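Local coordinates for p-nitrophenyl phosphatase (Pho2) (Archaeoglobus fulgidus, PDB 3QGM), which probably acts as a phosphatase of the HAD (haloacid dehalogenase-like) superfamily and binds a calcium ion at its metal site, at residues A[188-191]-A[192-196]; A[112-115]-A[116-119]. All blocks are in the same frame, centred on the assembly; numbering follows the deposited sequence.

Contact 1: residues A[188-191]-A[192-196]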
loop_
_atom_site.group_PDB
_atom_site.type_symbol
_atom_site.label_atom_id
_atom_site.label_comp_id
_atom_site.label_asym_id
_atom_site.label_seq_id
_atom_site.Cartn_x
_atom_site.Cartn_y
_atom_site.Cartn_z
ATOM N N PRO A 188 10.584 2.198 -15.879
ATOM C CA PRO A 188 10.910 1.847 -17.291
ATOM C C PRO A 188 9.802 2.042 -18.332
ATOM O O PRO A 188 9.945 1.608 -19.496
ATOM C CB PRO A 188 11.298 0.370 -17.190
ATOM C CG PRO A 188 10.419 -0.150 -16.083
ATOM C CD PRO A 188 10.372 0.992 -15.060
ATOM N N SER A 189 8.725 2.725 -17.953
ATOM C CA SER A 189 7.667 2.965 -18.908
ATOM C C SER A 189 8.151 3.577 -20.240
ATOM O O SER A 189 9.096 4.377 -20.270
ATOM C CB SER A 189 6.617 3.851 -18.332
ATOM O OG SER A 189 5.602 4.014 -19.271
ATOM N N GLU A 190 7.505 3.176 -21.340
ATOM C CA GLU A 190 7.831 3.705 -22.671
ATOM C C GLU A 190 7.340 5.119 -22.814
ATOM O O GLU A 190 7.808 5.862 -23.670
ATOM C CB GLU A 190 7.180 2.856 -23.792
ATOM C CG GLU A 190 7.806 1.500 -23.938
ATOM C CD GLU A 190 6.943 0.367 -23.383
ATOM O OE1 GLU A 190 6.384 0.521 -22.254
ATOM O OE2 GLU A 190 6.840 -0.685 -24.076
ATOM N N VAL A 191 6.384 5.504 -21.979
ATOM C CA VAL A 191 5.879 6.866 -22.028
ATOM C C VAL A 191 7.011 7.922 -21.911
ATOM O O VAL A 191 7.178 8.723 -22.830
ATOM C CB VAL A 191 4.733 7.078 -21.002
ATOM C CG1 VAL A 191 4.252 8.470 -21.082
ATOM C CG2 VAL A 191 3.570 6.092 -21.302
ATOM N N ILE A 192 7.788 7.952 -20.815
ATOM C CA ILE A 192 8.858 8.970 -20.706
ATOM C C ILE A 192 9.956 8.760 -21.784
ATOM O O ILE A 192 10.467 9.746 -22.384
ATOM C CB ILE A 192 9.436 9.062 -19.282
ATOM C CG1 ILE A 192 10.292 10.321 -19.121
ATOM C CG2 ILE A 192 10.202 7.797 -18.930
ATOM C CD1 ILE A 192 10.580 10.664 -17.674
HETATM N N MSE A 193 10.206 7.506 -22.119
HETATM C CA MSE A 193 11.227 7.154 -23.089
HETATM C C MSE A 193 10.921 7.626 -24.544
HETATM O O MSE A 193 11.806 8.158 -25.235
HETATM C CB MSE A 193 11.505 5.636 -23.009
HETATM C CG MSE A 193 12.050 5.241 -21.614
HETATM SE SE MSE A 193 13.643 6.225 -20.971
HETATM C CE MSE A 193 15.058 5.450 -22.086
ATOM N N ARG A 194 9.675 7.462 -24.983
ATOM C CA ARG A 194 9.268 7.924 -26.287
ATOM C C ARG A 194 9.235 9.449 -26.301
ATOM O O ARG A 194 9.531 10.062 -27.332
ATOM C CB ARG A 194 7.938 7.283 -26.728
ATOM C CG ARG A 194 8.112 5.754 -26.858
ATOM C CD ARG A 194 7.012 4.984 -27.635
ATOM N NE ARG A 194 7.261 3.529 -27.558
ATOM C CZ ARG A 194 8.240 2.881 -28.203
ATOM N NH1 ARG A 194 8.387 1.569 -28.019
ATOM N NH2 ARG A 194 9.082 3.523 -29.037
ATOM N N GLU A 195 8.951 10.076 -25.157
ATOM C CA GLU A 195 9.020 11.533 -25.124
ATOM C C GLU A 195 10.465 11.981 -25.332
ATOM O O GLU A 195 10.705 12.975 -26.027
ATOM C CB GLU A 195 8.438 12.141 -23.848
ATOM C CG GLU A 195 8.564 13.675 -23.752
ATOM C CD GLU A 195 7.692 14.440 -24.762
ATOM O OE1 GLU A 195 6.917 13.803 -25.509
ATOM O OE2 GLU A 195 7.776 15.683 -24.803
ATOM N N ALA A 196 11.407 11.259 -24.731
ATOM C CA ALA A 196 12.815 11.638 -24.805
ATOM C C ALA A 196 13.365 11.497 -26.236
ATOM O O ALA A 196 14.114 12.364 -26.708
ATOM C CB ALA A 196 13.668 10.825 -23.827
#
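Glu190 and Arg194 sit one turn apart at the start of helix 190-200, which Ser189 opens as N-cap in the HAD-type core of the chain. Their side chains run alongside each other in the same direction. The closest approach of the arginine side chain is Arg194 CG to Glu190 O, 3.2 Å, and farther out the guanidinium NE comes within 3.8 Å of Glu190 CB, which lies obliquely to the guanidinium plane. Glu190 bends at chi2 (106°); its carboxylate OE2 is 4.8 Å from Arg194 NH1, the opposite charges near but not in contact. The helical bond from Arg194 N to Glu190 O is 2.8 Å. Met193, a selenomethionine, has CG beside its own backbone N, which lays CG 3.4 Å from Ser189 O before the bent chain leads on toward Ile224 of helix 214-224. Buried Ile192 touches Leu74 and Val46 of the six-stranded sheet, with its CG2 3.8 Å from Ser189 O. Glu195 reaches outside the segment to a salt bridge with Arg86. At the cap, Ser189 OG is gripped twice in hydrogen bonds, with Val184 O and, as acceptor at 3.2 Å, with Val191 N.

Contact 2: residues A[112-115]-A[116-119]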
loop_
_atom_site.group_PDB
_atom_site.type_symbol
_atom_site.label_atom_id
_atom_site.label_comp_id
_atom_site.label_asym_id
_atom_site.label_seq_id
_atom_site.Cartn_x
_atom_site.Cartn_y
_atom_site.Cartn_z
ATOM N N ILE A 112 -6.054 22.358 -10.640
ATOM C CA ILE A 112 -5.999 21.550 -9.444
ATOM C C ILE A 112 -7.307 21.630 -8.683
ATOM O O ILE A 112 -7.714 22.707 -8.235
ATOM C CB ILE A 112 -4.851 21.942 -8.510
ATOM C CG1 ILE A 112 -3.513 22.055 -9.262
ATOM C CG2 ILE A 112 -4.700 20.910 -7.343
ATOM C CD1 ILE A 112 -3.054 20.762 -9.867
ATOM N N VAL A 113 -7.993 20.495 -8.527
ATOM C CA VAL A 113 -9.287 20.506 -7.874
ATOM C C VAL A 113 -9.375 19.454 -6.764
ATOM O O VAL A 113 -8.435 18.665 -6.524
ATOM C CB VAL A 113 -10.409 20.298 -8.927
ATOM C CG1 VAL A 113 -10.364 21.454 -9.960
ATOM C CG2 VAL A 113 -10.255 18.932 -9.632
ATOM N N ASP A 114 -10.521 19.426 -6.101
ATOM C CA ASP A 114 -10.765 18.449 -5.047
ATOM C C ASP A 114 -10.902 17.083 -5.686
ATOM O O ASP A 114 -11.188 16.970 -6.872
ATOM C CB ASP A 114 -12.045 18.793 -4.283
ATOM C CG ASP A 114 -11.993 20.148 -3.640
ATOM O OD1 ASP A 114 -10.878 20.687 -3.463
ATOM O OD2 ASP A 114 -13.061 20.688 -3.304
ATOM N N TYR A 115 -10.690 16.041 -4.883
ATOM C CA TYR A 115 -10.677 14.665 -5.360
ATOM C C TYR A 115 -11.990 14.255 -6.019
ATOM O O TYR A 115 -11.977 13.487 -6.967
ATOM C CB TYR A 115 -10.337 13.687 -4.211
ATOM C CG TYR A 115 -11.444 13.486 -3.180
ATOM C CD1 TYR A 115 -11.545 14.296 -2.039
ATOM C CD2 TYR A 115 -12.410 12.519 -3.363
ATOM C CE1 TYR A 115 -12.582 14.096 -1.091
ATOM C CE2 TYR A 115 -13.434 12.336 -2.441
ATOM C CZ TYR A 115 -13.507 13.111 -1.315
ATOM O OH TYR A 115 -14.538 12.890 -0.449
ATOM N N ASP A 116 -13.111 14.811 -5.564
ATOM C CA ASP A 116 -14.432 14.490 -6.098
ATOM C C ASP A 116 -14.801 15.279 -7.343
ATOM O O ASP A 116 -15.832 15.031 -7.928
ATOM C CB ASP A 116 -15.532 14.659 -5.004
ATOM C CG ASP A 116 -15.509 16.067 -4.323
ATOM O OD1 ASP A 116 -14.661 16.895 -4.704
ATOM O OD2 ASP A 116 -16.324 16.338 -3.407
ATOM N N GLU A 117 -13.976 16.241 -7.745
ATOM C CA GLU A 117 -14.228 16.992 -8.979
ATOM C C GLU A 117 -13.258 16.578 -10.065
ATOM O O GLU A 117 -13.487 16.873 -11.219
ATOM C CB GLU A 117 -14.045 18.503 -8.736
ATOM C CG GLU A 117 -15.067 19.120 -7.762
ATOM C CD GLU A 117 -14.631 20.481 -7.154
ATOM O OE1 GLU A 117 -13.418 20.864 -7.173
ATOM O OE2 GLU A 117 -15.533 21.163 -6.618
ATOM N N ALA A 118 -12.164 15.908 -9.688
ATOM C CA ALA A 118 -11.099 15.590 -10.637
ATOM C C ALA A 118 -11.552 14.719 -11.793
ATOM O O ALA A 118 -12.338 13.806 -11.585
ATOM C CB ALA A 118 -9.943 14.884 -9.903
ATOM N N GLU A 119 -11.026 14.976 -12.989
ATOM C CA GLU A 119 -11.064 14.016 -14.086
ATOM C C GLU A 119 -9.833 13.100 -14.096
ATOM O O GLU A 119 -9.867 12.049 -14.706
ATOM C CB GLU A 119 -11.110 14.708 -15.446
ATOM C CG GLU A 119 -11.800 16.059 -15.465
ATOM C CD GLU A 119 -11.441 16.828 -16.735
ATOM O OE1 GLU A 119 -11.379 16.143 -17.792
ATOM O OE2 GLU A 119 -11.194 18.061 -16.667
#
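Hydrogen bonds between Asp114 and Glu117 define this turn. Asp114 O accepts from Glu117 N at 3.0 Å, with the donor 57° out of the carbonyl plane, and takes a second, weak bond from Ala118 N. Two amides therefore converge on one carbonyl. The Glu117 side chain answers in the reverse direction: its OE1 receives a weak bond of 3.4 Å from Asp114 N. CG beside its own backbone N (chi1 -65°) and an extended chain beyond CG carry the carboxylate back to that amide, where OE1 also meets Val113 CB at 3.5 Å.

Charge sets a second group of contacts. The Asp114 and Glu117 carboxylates lie side by side, their planes only 6° apart, with Asp114 OD2 3.9 Å from Glu117 OE1. Asp116 adds a third acid, its OD1 4.3 Å from Asp114 OD2. Such crowding of like charges would probably favour exposure to solvent, and all three acids are indeed exposed.

Among the apolar contacts, Val113 CG2 packs 4.1 Å from Ala118 CB. Tyr115 receives Asp116 CB over one ring face, 4.0 Å above the plane and offset toward the rim. Its hydroxyl is hydrogen-bonded with Arg139 of helix 131-143, and Phe94 of strand 92-95 touches both Tyr115 and Ala118. With Tyr115 and Asp116 both in helical backbone conformation, the Glu117 N to Asp114 O bond makes 114-117 a type I beta-turn, in the loop that passes from edge strand 111-112 to 120-123, beyond 92-95, in the five-stranded parallel sheet.

In the fold
Contact 2 comes first along the chain and closes well before contact 1 opens; their centres lie 27 Å apart and their nearest atoms about 16 Å, without touching. Residues 112-119 join strands 111-112 and 120-123 of the five-stranded parallel sheet, consistent with the cap domain of this HAD family, about 25 Å from the chain centre and away from the metal site. Residues 188-196 follow strand 183-184, an outermost strand of that same sheet, and lead into helix 190-200, packed against the six-stranded core sheet that carries Asp14. Contact 1 thus marks the return from one sheet to the other, with the Met193 side chain about 11 Å from the bound calcium ion.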